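Local coordinates for protein nicotinate-nucleotide pyrophosphorylase (PDB 2I14) that probably joins nicotinate to phosphoribosyl pyrophosphate, with use of ATP, to make nicotinate mononucleotide for NAD biosynthesis, and binds zinc, at residues V79-E84 with K362-N367; V238-P243 with V269-S274; T49-P54 with H89-V94; G326-Y331 with P342-L347. All coordinates share one frame; numbering follows the deposited sequence.

Contact 1. Residues V79-E84 with K362-N367; sequences VYAMPE and KPIIEN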
# COMPACT_ATOMS: atom_id res chain seq x y z
N VAL A 79 -46.49 5.35 -16.96
CA VAL A 79 -45.34 4.90 -16.21
C VAL A 79 -44.97 3.47 -16.56
O VAL A 79 -45.65 2.52 -16.16
CB VAL A 79 -45.61 4.98 -14.69
CG1 VAL A 79 -44.35 4.63 -13.93
CG2 VAL A 79 -46.11 6.37 -14.32
N TYR A 80 -43.90 3.30 -17.33
CA TYR A 80 -43.45 1.96 -17.71
C TYR A 80 -42.36 1.58 -16.71
O TYR A 80 -41.67 2.45 -16.17
CB TYR A 80 -42.89 1.96 -19.13
CG TYR A 80 -43.68 2.83 -20.09
CD1 TYR A 80 -43.67 4.22 -19.96
CD2 TYR A 80 -44.40 2.27 -21.14
CE1 TYR A 80 -44.36 5.03 -20.85
CE2 TYR A 80 -45.10 3.07 -22.05
CZ TYR A 80 -45.07 4.46 -21.90
OH TYR A 80 -45.72 5.29 -22.80
N ALA A 81 -42.20 0.29 -16.45
CA ALA A 81 -41.19 -0.12 -15.49
C ALA A 81 -40.77 -1.58 -15.64
O ALA A 81 -41.29 -2.31 -16.49
CB ALA A 81 -41.69 0.13 -14.07
N MET A 82 -39.80 -1.97 -14.83
CA MET A 82 -39.31 -3.33 -14.79
C MET A 82 -40.04 -3.93 -13.61
O MET A 82 -40.43 -3.22 -12.69
CB MET A 82 -37.81 -3.38 -14.51
CG MET A 82 -36.88 -2.91 -15.63
SD MET A 82 -35.14 -3.28 -15.18
CE MET A 82 -34.30 -2.65 -16.63
N PRO A 83 -40.25 -5.25 -13.61
CA PRO A 83 -40.95 -5.84 -12.46
C PRO A 83 -40.12 -5.70 -11.18
O PRO A 83 -38.92 -5.97 -11.17
CB PRO A 83 -41.15 -7.29 -12.89
CG PRO A 83 -40.03 -7.53 -13.89
CD PRO A 83 -40.01 -6.24 -14.67
N GLU A 84 -40.76 -5.28 -10.11
CA GLU A 84 -40.05 -5.12 -8.85
C GLU A 84 -39.25 -6.39 -8.57
O GLU A 84 -39.73 -7.50 -8.77
CB GLU A 84 -41.03 -4.81 -7.72
CG GLU A 84 -40.38 -4.43 -6.40
CD GLU A 84 -41.27 -3.55 -5.53
OE1 GLU A 84 -40.92 -3.31 -4.34
OE2 GLU A 84 -42.33 -3.09 -6.02
N LYS A 362 -42.30 -2.51 -18.93
CA LYS A 362 -43.70 -2.81 -19.21
C LYS A 362 -44.58 -1.76 -18.60
O LYS A 362 -44.27 -1.21 -17.55
CB LYS A 362 -44.07 -4.17 -18.62
CG LYS A 362 -43.30 -5.35 -19.20
CD LYS A 362 -43.49 -5.46 -20.70
CE LYS A 362 -42.76 -6.66 -21.28
NZ LYS A 362 -43.27 -7.95 -20.73
N PRO A 363 -45.71 -1.44 -19.26
CA PRO A 363 -46.66 -0.43 -18.76
C PRO A 363 -47.26 -0.80 -17.40
O PRO A 363 -47.74 -1.92 -17.22
CB PRO A 363 -47.72 -0.39 -19.86
CG PRO A 363 -46.95 -0.73 -21.08
CD PRO A 363 -46.09 -1.88 -20.61
N ILE A 364 -47.21 0.14 -16.45
CA ILE A 364 -47.79 -0.10 -15.13
C ILE A 364 -48.82 0.96 -14.77
O ILE A 364 -49.69 0.73 -13.92
CB ILE A 364 -46.70 -0.17 -14.01
CG1 ILE A 364 -46.30 1.23 -13.57
CG2 ILE A 364 -45.48 -0.94 -14.50
CD1 ILE A 364 -45.57 1.24 -12.27
N ILE A 365 -48.73 2.12 -15.41
CA ILE A 365 -49.69 3.19 -15.18
C ILE A 365 -50.05 3.90 -16.48
O ILE A 365 -49.22 4.57 -17.10
CB ILE A 365 -49.18 4.24 -14.17
CG1 ILE A 365 -49.51 3.78 -12.75
CG2 ILE A 365 -49.82 5.60 -14.46
CD1 ILE A 365 -49.30 4.84 -11.69
N GLU A 366 -51.30 3.73 -16.87
CA GLU A 366 -51.82 4.36 -18.08
C GLU A 366 -52.66 5.57 -17.69
O GLU A 366 -53.75 5.45 -17.13
CB GLU A 366 -52.66 3.35 -18.87
CG GLU A 366 -53.30 3.94 -20.11
CD GLU A 366 -52.30 4.64 -21.00
OE1 GLU A 366 -51.49 3.93 -21.64
OE2 GLU A 366 -52.31 5.90 -21.06
N ASN A 367 -52.11 6.75 -17.97
CA ASN A 367 -52.77 8.00 -17.65
C ASN A 367 -53.31 8.03 -16.22
O ASN A 367 -54.51 8.15 -15.99
CB ASN A 367 -53.90 8.27 -18.64
CG ASN A 367 -54.56 9.61 -18.41
OD1 ASN A 367 -53.89 10.63 -18.23
ND2 ASN A 367 -55.89 9.63 -18.43

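Contact 2. Residues V238-P243 with V269-S274; sequences VRLDTP and VKIFVS. With ZN (zinc ion), chain H; PCP (1-alpha-pyrophosphoryl-2-alpha,3-alpha-dihydroxy-4-beta-cyclopentane-methanol-5-phosphate), chain I.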
# COMPACT_ATOMS: atom_id res chain seq x y z
N VAL A 238 -28.15 -21.89 19.51
CA VAL A 238 -27.48 -21.00 20.43
C VAL A 238 -27.05 -19.77 19.63
O VAL A 238 -26.60 -19.91 18.50
CB VAL A 238 -26.25 -21.70 21.07
CG1 VAL A 238 -25.13 -20.70 21.29
CG2 VAL A 238 -26.66 -22.33 22.40
N ARG A 239 -27.21 -18.58 20.21
CA ARG A 239 -26.83 -17.36 19.49
C ARG A 239 -25.53 -16.76 20.00
O ARG A 239 -25.35 -16.56 21.20
CB ARG A 239 -27.93 -16.30 19.60
CG ARG A 239 -27.83 -15.21 18.54
CD ARG A 239 -28.95 -14.18 18.65
NE ARG A 239 -28.60 -13.07 19.55
CZ ARG A 239 -29.39 -12.04 19.81
NH1 ARG A 239 -30.59 -11.94 19.26
NH2 ARG A 239 -28.98 -11.08 20.63
N LEU A 240 -24.62 -16.47 19.07
CA LEU A 240 -23.35 -15.85 19.42
C LEU A 240 -23.32 -14.45 18.82
O LEU A 240 -23.54 -14.26 17.61
CB LEU A 240 -22.17 -16.65 18.88
CG LEU A 240 -21.97 -18.06 19.43
CD1 LEU A 240 -22.10 -18.05 20.95
CD2 LEU A 240 -23.01 -18.99 18.81
N ASP A 241 -23.08 -13.46 19.68
CA ASP A 241 -23.02 -12.07 19.27
C ASP A 241 -21.89 -11.39 20.04
O ASP A 241 -22.05 -10.29 20.56
CB ASP A 241 -24.36 -11.36 19.55
CG ASP A 241 -24.69 -11.30 21.04
OD1 ASP A 241 -25.46 -10.41 21.46
OD2 ASP A 241 -24.17 -12.15 21.78
N THR A 242 -20.76 -12.07 20.11
CA THR A 242 -19.62 -11.53 20.83
C THR A 242 -19.39 -10.04 20.58
O THR A 242 -19.35 -9.59 19.43
CB THR A 242 -18.34 -12.29 20.46
OG1 THR A 242 -18.57 -13.69 20.59
CG2 THR A 242 -17.19 -11.89 21.37
N PRO A 243 -19.26 -9.25 21.65
CA PRO A 243 -19.03 -7.81 21.49
C PRO A 243 -17.69 -7.62 20.79
O PRO A 243 -16.77 -8.43 20.95
CB PRO A 243 -19.00 -7.31 22.93
CG PRO A 243 -19.94 -8.26 23.63
CD PRO A 243 -19.54 -9.59 23.06
N VAL A 269 -28.09 -28.90 18.57
CA VAL A 269 -28.05 -27.45 18.69
C VAL A 269 -27.17 -26.81 17.62
O VAL A 269 -25.98 -27.13 17.48
CB VAL A 269 -27.57 -27.01 20.10
CG1 VAL A 269 -28.40 -27.68 21.17
CG2 VAL A 269 -26.11 -27.33 20.29
N LYS A 270 -27.78 -25.91 16.86
CA LYS A 270 -27.12 -25.19 15.79
C LYS A 270 -26.49 -23.89 16.28
O LYS A 270 -26.75 -23.43 17.40
CB LYS A 270 -28.14 -24.87 14.70
CG LYS A 270 -28.88 -26.07 14.15
CD LYS A 270 -30.04 -25.62 13.27
CE LYS A 270 -30.68 -26.76 12.53
NZ LYS A 270 -29.70 -27.41 11.63
N ILE A 271 -25.65 -23.30 15.44
CA ILE A 271 -24.98 -22.06 15.78
C ILE A 271 -25.59 -20.90 15.00
O ILE A 271 -25.45 -20.83 13.78
CB ILE A 271 -23.48 -22.12 15.46
CG1 ILE A 271 -22.85 -23.34 16.13
CG2 ILE A 271 -22.80 -20.85 15.95
CD1 ILE A 271 -22.88 -23.30 17.64
N PHE A 272 -26.26 -20.02 15.72
CA PHE A 272 -26.89 -18.85 15.13
C PHE A 272 -26.07 -17.63 15.57
O PHE A 272 -25.83 -17.44 16.76
CB PHE A 272 -28.32 -18.75 15.62
CG PHE A 272 -29.11 -17.66 14.97
CD1 PHE A 272 -28.87 -16.32 15.28
CD2 PHE A 272 -30.10 -17.96 14.04
CE1 PHE A 272 -29.60 -15.30 14.67
CE2 PHE A 272 -30.84 -16.95 13.43
CZ PHE A 272 -30.59 -15.62 13.74
N VAL A 273 -25.62 -16.83 14.60
CA VAL A 273 -24.83 -15.65 14.93
C VAL A 273 -25.40 -14.35 14.38
O VAL A 273 -26.12 -14.32 13.38
CB VAL A 273 -23.36 -15.76 14.42
CG1 VAL A 273 -22.74 -17.05 14.90
CG2 VAL A 273 -23.33 -15.65 12.90
N SER A 274 -25.08 -13.27 15.07
CA SER A 274 -25.53 -11.97 14.67
C SER A 274 -24.59 -10.99 15.34
O SER A 274 -23.92 -11.33 16.32
CB SER A 274 -26.97 -11.75 15.14
OG SER A 274 -27.00 -11.59 16.55
ZN ZN H . -23.85 -10.82 23.71
C1 PCP I . -27.80 -6.43 17.80
C2 PCP I . -29.06 -5.92 17.07
C3 PCP I . -29.48 -7.09 16.14
C4 PCP I . -28.14 -7.74 15.70
C5 PCP I . -27.29 -7.53 16.91
CP PCP I . -27.52 -7.15 14.40
O1 PCP I . -28.15 -7.12 19.11
O2 PCP I . -30.11 -5.62 18.00
O3 PCP I . -30.26 -8.09 16.81
OP PCP I . -27.19 -5.72 14.44
P PCP I . -25.87 -5.08 13.72
O1P PCP I . -26.31 -3.85 13.03
O2P PCP I . -25.35 -6.11 12.78
O3P PCP I . -24.92 -4.76 14.83
PA PCP I . -27.10 -7.74 20.13
O1A PCP I . -26.10 -6.63 20.45
O2A PCP I . -26.45 -8.90 19.41
O3A PCP I . -27.99 -8.16 21.34
PB PCP I . -29.25 -7.62 22.06
O1B PCP I . -29.54 -8.36 23.32
O2B PCP I . -30.44 -7.74 21.25
O3B PCP I . -29.10 -6.17 22.41

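Contact 3. Residues T49-P54 with H89-V94; sequences TTTSLP and HPYEPV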
# COMPACT_ATOMS: atom_id res chain seq x y z
N THR A 49 -32.30 6.07 -13.98
CA THR A 49 -31.12 5.18 -14.01
C THR A 49 -30.09 5.57 -12.95
O THR A 49 -30.34 6.42 -12.09
CB THR A 49 -30.39 5.28 -15.36
OG1 THR A 49 -29.86 6.60 -15.48
CG2 THR A 49 -31.33 5.02 -16.54
N THR A 50 -28.94 4.93 -13.00
CA THR A 50 -27.83 5.25 -12.11
C THR A 50 -26.64 5.05 -13.00
O THR A 50 -26.66 4.21 -13.90
CB THR A 50 -27.62 4.28 -10.92
OG1 THR A 50 -27.39 2.95 -11.40
CG2 THR A 50 -28.79 4.27 -10.02
N THR A 51 -25.59 5.82 -12.73
CA THR A 51 -24.37 5.72 -13.52
C THR A 51 -23.43 4.81 -12.76
O THR A 51 -22.36 4.46 -13.24
CB THR A 51 -23.71 7.09 -13.71
OG1 THR A 51 -23.53 7.70 -12.43
CG2 THR A 51 -24.58 7.98 -14.59
N SER A 52 -23.85 4.42 -11.57
CA SER A 52 -23.06 3.54 -10.73
C SER A 52 -23.91 2.93 -9.63
O SER A 52 -25.00 3.42 -9.33
CB SER A 52 -21.96 4.34 -10.05
OG SER A 52 -22.55 5.23 -9.11
N LEU A 53 -23.40 1.88 -9.02
CA LEU A 53 -24.08 1.23 -7.92
C LEU A 53 -23.12 1.39 -6.75
O LEU A 53 -21.93 1.59 -6.94
CB LEU A 53 -24.30 -0.26 -8.22
CG LEU A 53 -25.31 -0.53 -9.34
CD1 LEU A 53 -25.09 -1.92 -9.91
CD2 LEU A 53 -26.72 -0.34 -8.80
N PRO A 54 -23.62 1.30 -5.52
CA PRO A 54 -22.73 1.45 -4.37
C PRO A 54 -21.50 0.58 -4.47
O PRO A 54 -21.56 -0.51 -5.02
CB PRO A 54 -23.62 1.05 -3.20
CG PRO A 54 -24.96 1.53 -3.66
CD PRO A 54 -25.00 1.06 -5.09
N HIS A 89 -28.74 -2.94 -13.94
CA HIS A 89 -27.39 -2.41 -14.05
C HIS A 89 -27.37 -0.92 -14.33
O HIS A 89 -28.41 -0.29 -14.55
CB HIS A 89 -26.64 -3.13 -15.17
CG HIS A 89 -26.79 -4.62 -15.12
ND1 HIS A 89 -26.21 -5.39 -14.14
CD2 HIS A 89 -27.44 -5.49 -15.93
CE1 HIS A 89 -26.50 -6.66 -14.34
NE2 HIS A 89 -27.25 -6.75 -15.43
N PRO A 90 -26.18 -0.33 -14.31
CA PRO A 90 -26.08 1.10 -14.59
C PRO A 90 -26.48 1.39 -16.03
O PRO A 90 -26.35 0.53 -16.89
CB PRO A 90 -24.61 1.40 -14.32
CG PRO A 90 -24.27 0.41 -13.24
CD PRO A 90 -24.92 -0.85 -13.75
N TYR A 91 -26.96 2.59 -16.28
CA TYR A 91 -27.37 3.03 -17.62
C TYR A 91 -28.61 2.37 -18.18
O TYR A 91 -29.08 2.73 -19.25
CB TYR A 91 -26.20 2.90 -18.60
CG TYR A 91 -25.05 3.79 -18.20
CD1 TYR A 91 -24.16 3.41 -17.19
CD2 TYR A 91 -24.92 5.06 -18.76
CE1 TYR A 91 -23.16 4.28 -16.74
CE2 TYR A 91 -23.93 5.94 -18.32
CZ TYR A 91 -23.05 5.55 -17.30
OH TYR A 91 -22.11 6.44 -16.83
N GLU A 92 -29.15 1.41 -17.44
CA GLU A 92 -30.37 0.75 -17.86
C GLU A 92 -31.56 1.37 -17.13
O GLU A 92 -31.64 1.33 -15.89
CB GLU A 92 -30.33 -0.74 -17.51
CG GLU A 92 -29.17 -1.48 -18.09
CD GLU A 92 -29.10 -2.89 -17.56
OE1 GLU A 92 -29.84 -3.19 -16.58
OE2 GLU A 92 -28.30 -3.70 -18.11
N PRO A 93 -32.50 1.97 -17.88
CA PRO A 93 -33.68 2.58 -17.26
C PRO A 93 -34.49 1.53 -16.51
O PRO A 93 -34.87 0.51 -17.07
CB PRO A 93 -34.43 3.17 -18.45
CG PRO A 93 -34.02 2.28 -19.58
CD PRO A 93 -32.55 2.12 -19.34
N VAL A 94 -34.76 1.77 -15.24
CA VAL A 94 -35.52 0.83 -14.47
C VAL A 94 -36.97 1.27 -14.41
O VAL A 94 -37.85 0.51 -13.99
CB VAL A 94 -34.96 0.72 -13.05
CG1 VAL A 94 -33.54 0.19 -13.09
CG2 VAL A 94 -35.01 2.08 -12.37

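Contact 4. Residues G326-Y331 with P342-L347; sequences GRKQVY and PANKKL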
# COMPACT_ATOMS: atom_id res chain seq x y z
N GLY A 326 -32.97 9.47 -25.76
CA GLY A 326 -33.97 8.66 -26.45
C GLY A 326 -34.79 7.68 -25.63
O GLY A 326 -34.42 7.32 -24.52
N ARG A 327 -35.91 7.25 -26.21
CA ARG A 327 -36.82 6.29 -25.59
C ARG A 327 -36.29 4.90 -25.88
O ARG A 327 -36.15 4.52 -27.04
CB ARG A 327 -38.23 6.41 -26.19
CG ARG A 327 -39.11 5.19 -25.95
CD ARG A 327 -40.35 5.21 -26.85
NE ARG A 327 -41.28 6.26 -26.45
CZ ARG A 327 -42.05 6.20 -25.37
NH1 ARG A 327 -42.00 5.15 -24.57
NH2 ARG A 327 -42.85 7.22 -25.07
N LYS A 328 -36.00 4.13 -24.84
CA LYS A 328 -35.45 2.80 -25.08
C LYS A 328 -36.00 1.64 -24.26
O LYS A 328 -36.82 1.82 -23.36
CB LYS A 328 -33.93 2.85 -24.94
CG LYS A 328 -33.24 3.45 -26.16
CD LYS A 328 -33.50 4.95 -26.33
CE LYS A 328 -33.37 5.43 -27.80
NZ LYS A 328 -34.49 5.02 -28.70
N GLN A 329 -35.54 0.45 -24.62
CA GLN A 329 -35.95 -0.78 -23.96
C GLN A 329 -34.73 -1.63 -23.64
O GLN A 329 -33.70 -1.52 -24.29
CB GLN A 329 -36.89 -1.59 -24.87
CG GLN A 329 -38.33 -1.68 -24.36
CD GLN A 329 -38.47 -2.59 -23.16
OE1 GLN A 329 -37.76 -2.45 -22.18
NE2 GLN A 329 -39.41 -3.51 -23.23
N VAL A 330 -34.86 -2.47 -22.62
CA VAL A 330 -33.79 -3.36 -22.19
C VAL A 330 -34.23 -4.80 -22.37
O VAL A 330 -35.21 -5.24 -21.78
CB VAL A 330 -33.44 -3.14 -20.69
CG1 VAL A 330 -32.89 -1.75 -20.48
CG2 VAL A 330 -34.66 -3.31 -19.84
N TYR A 331 -33.51 -5.54 -23.21
CA TYR A 331 -33.84 -6.94 -23.47
C TYR A 331 -32.94 -7.87 -22.68
O TYR A 331 -31.72 -7.74 -22.68
CB TYR A 331 -33.76 -7.26 -24.97
CG TYR A 331 -34.80 -6.51 -25.77
CD1 TYR A 331 -34.61 -5.17 -26.12
CD2 TYR A 331 -36.01 -7.11 -26.11
CE1 TYR A 331 -35.60 -4.45 -26.78
CE2 TYR A 331 -37.01 -6.39 -26.77
CZ TYR A 331 -36.80 -5.06 -27.10
OH TYR A 331 -37.77 -4.33 -27.76
N PRO A 342 -32.42 1.09 -28.58
CA PRO A 342 -33.43 2.10 -28.87
C PRO A 342 -34.78 1.42 -29.11
O PRO A 342 -34.83 0.34 -29.70
CB PRO A 342 -32.88 2.78 -30.13
CG PRO A 342 -31.41 2.64 -29.97
CD PRO A 342 -31.29 1.21 -29.53
N ALA A 343 -35.86 2.04 -28.66
CA ALA A 343 -37.20 1.48 -28.84
C ALA A 343 -37.56 1.36 -30.33
O ALA A 343 -38.40 0.53 -30.71
CB ALA A 343 -38.23 2.35 -28.12
N ASN A 344 -36.92 2.19 -31.16
CA ASN A 344 -37.14 2.20 -32.61
C ASN A 344 -36.73 0.87 -33.25
O ASN A 344 -36.93 0.67 -34.45
CB ASN A 344 -36.32 3.34 -33.26
CG ASN A 344 -36.70 4.72 -32.73
OD1 ASN A 344 -36.53 5.03 -31.54
ND2 ASN A 344 -37.21 5.58 -33.62
N LYS A 345 -36.16 -0.02 -32.45
CA LYS A 345 -35.72 -1.33 -32.93
C LYS A 345 -36.22 -2.39 -31.95
O LYS A 345 -36.58 -2.06 -30.82
CB LYS A 345 -34.19 -1.38 -33.01
CG LYS A 345 -33.56 -0.39 -34.01
CD LYS A 345 -33.65 1.07 -33.53
CE LYS A 345 -33.09 2.04 -34.56
NZ LYS A 345 -33.24 3.47 -34.15
N LYS A 346 -36.23 -3.64 -32.37
CA LYS A 346 -36.71 -4.71 -31.50
C LYS A 346 -35.89 -5.99 -31.60
O LYS A 346 -35.69 -6.53 -32.69
CB LYS A 346 -38.19 -5.01 -31.81
CG LYS A 346 -39.08 -3.77 -31.71
CD LYS A 346 -40.54 -4.06 -32.01
CE LYS A 346 -41.33 -2.77 -32.06
NZ LYS A 346 -41.21 -1.99 -30.80
N LEU A 347 -35.41 -6.46 -30.45
CA LEU A 347 -34.60 -7.67 -30.37
C LEU A 347 -35.44 -8.93 -30.25
O LEU A 347 -36.60 -8.88 -29.82
CB LEU A 347 -33.66 -7.60 -29.17
CG LEU A 347 -32.30 -6.94 -29.34
CD1 LEU A 347 -31.77 -6.53 -27.98
CD2 LEU A 347 -31.36 -7.92 -30.02

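Contact 1. Residues V79-E84 with K362-N367
The carbonyl oxygen of V79 takes two backbone N-H groups at once. I364 N lies 2.9 Å from V79 O, and I365 N lies 3.2 Å from V79 O. Both donors are tilted about 20° from the carbonyl plane. V79 N closes the pair by donating to I365 O, on a lone pair in the carbonyl plane. Further on, A81 and K362 bond in both directions, with K362 N 2.6 Å from A81 O. The V79 side chain meets both residues of the bulge. CG1 is anti to the backbone N (chi1 -175°) and meets I364 CG1 at 3.9 Å. V79 CG2 instead lies alongside the beta carbon and CG2 of I365. I364 CG2 touches A81 CB. V79 and A81 point to the same side, where helix 65-72 covers them. On the other side the Y80 ring brings CD2 to 3.9 Å from P363 CG. Y80 OH is hydrogen-bonded to E98. K362 and P363 are exposed. Two residues, I364 and I365, stand opposite one, V79. That is the pattern of a classic beta bulge, here between antiparallel strands 77-81 and 357-365 of one sheet.

Contact 2. Residues V238-P243 with V269-S274
R239 and F272 lie side by side on neighbouring parallel strands and point the same way. R239 CG is anti to the backbone N (chi1 -161°) and comes 3.6 Å from F272 CD1. The guanidinium and ring planes are 31° apart. The strand backbones satisfy each other in the parallel pattern. V238 N donates to K270 O, and F272 N donates to V238 O. L240 N donates to F272 O, and S274 N to L240 O at 3.1 Å. On the face of L240, I271 and V273 the contact is apolar. There L240 CD2 meets I271 CG2 and L240 CB meets V273 CG1, and I271 also packs on helix 250-263.

Polar side chains gather at the C-terminal ends of the strands. R239 NH2 is 3.2 Å from O3A of the bound pyrophosphoryl ligand PCP, which lies at the guanidinium edge. S274 OG sits over one guanidinium face, offset toward the rim. A long salt bridge of 3.7 Å runs from R239 NH2 to D241 OD1. D241 OD2 binds zinc at 2.4 Å, and H184 is the second protein ligand. D241 OD1 is 2.7 Å from PCP O2A. Y27 of a second subunit packs on R239 and hydrogen-bonds to PCP. Strand 237-240, helix 250-263 and strand 270-274 form a beta-alpha-beta unit in the parallel sheet of the C-terminal domain. That domain is of the TIM-barrel clan, where ligands bind at the C-terminal strand ends. A guanidinium and a zinc ion beside the pyrophosphate are consistent with partial neutralisation of its negative charge.

Contact 3. Residues T49-P54 with H89-V94
P90 packs against T50 and L53 in the close part of this contact. Y91 N donates to T50 O at 2.9 Å, nearly along the C=O axis. The same T50 O is 3.2 Å from P90 CA. P90 CD meets L53 CD1 at 4.0 Å, and the two side chains cross at about a right angle. L53 also packs on F88. At the other end the T49 methyl, CG2, lies 3.5 Å from P93 CA and from P93 N. T49 OG1 sits between the backbone N and the carbonyl carbon (chi1 65°), which leaves CG2 anti to the carbonyl carbon, against P93. T49 and P93 are buried.

The outer part is more open to solvent: T51 is exposed and Y91 partly so. Y91 OH lies 3.6 Å from T51 CB, and the two side chains cross obliquely. H89 to E92 form a type II beta turn, with weak bonds from E92 N to H89 O and from H89 N to E92 OE1. Two loops of the N-terminal domain are thus joined. One backbone bond and carbon contacts hold the inner part, while the outer part meets K252 of a third subunit, which packs on Y91 and makes a weak hydrogen bond to T51 O.

Contact 4. Residues G326-Y331 with P342-L347
R327 O accepts A343 N at 3.0 Å, on a lone pair in the carbonyl plane. This bond lies beside the antiparallel pair K328 and P342, a non-hydrogen-bonded pair whose side chains diverge. The two segments include the open end of a beta hairpin, strands 328-333 and 338-342. Strand 338-342 is the outermost strand of the antiparallel sheet within this chain. The hairpin carries C333 and H337 of a zinc site with four protein ligands. After P342 the chain folds back in a type I beta turn, P342 to K345. The turn puts A343 CB against the R327 side chain, 3.7 Å from R327 CG. CG of R327 is anti to the backbone N (chi1 161°), and the guanidinium goes on to a salt bridge with E98. W259 of a third subunit packs on both K328 and P342. V330 points away from the turn and packs on strand 357-365. Y331 points toward the segment 342-347. The backbone of K346 passes near its hydroxyl, with K346 CA 3.9 Å from Y331 OH. L347 CD1 reaches Y331 CD1 at 3.7 Å. L347 CB makes a CH-pi contact over one ring face, 3.9 Å from the centroid of the Y331 ring and 18° off the ring normal.

How the contacts relate
Contacts 1, 3 and 4 form one connected region, and contact 2 stands apart. Contacts 1 and 3 touch where M82 N lies 3.3 Å from V94 O, a probable hydrogen bond. M82 CE also packs on V330 CG2 of contact 4. V330 CG1 in turn meets P93 CD of contact 3 at 4.0 Å. Contacts 1 and 4 share the antiparallel sheet, through neighbouring strands 357-365 and 328-333. Contact 2 lies across the chain's centre from them, its centre about 43 Å from that of contact 1. It supplies R239, D241 and S274 to the PCP pocket and D241 to the zinc site. The T51 side chain of contact 3 is about 9 Å from a different bound PCP. Contacts 3 and 4 both touch the third subunit.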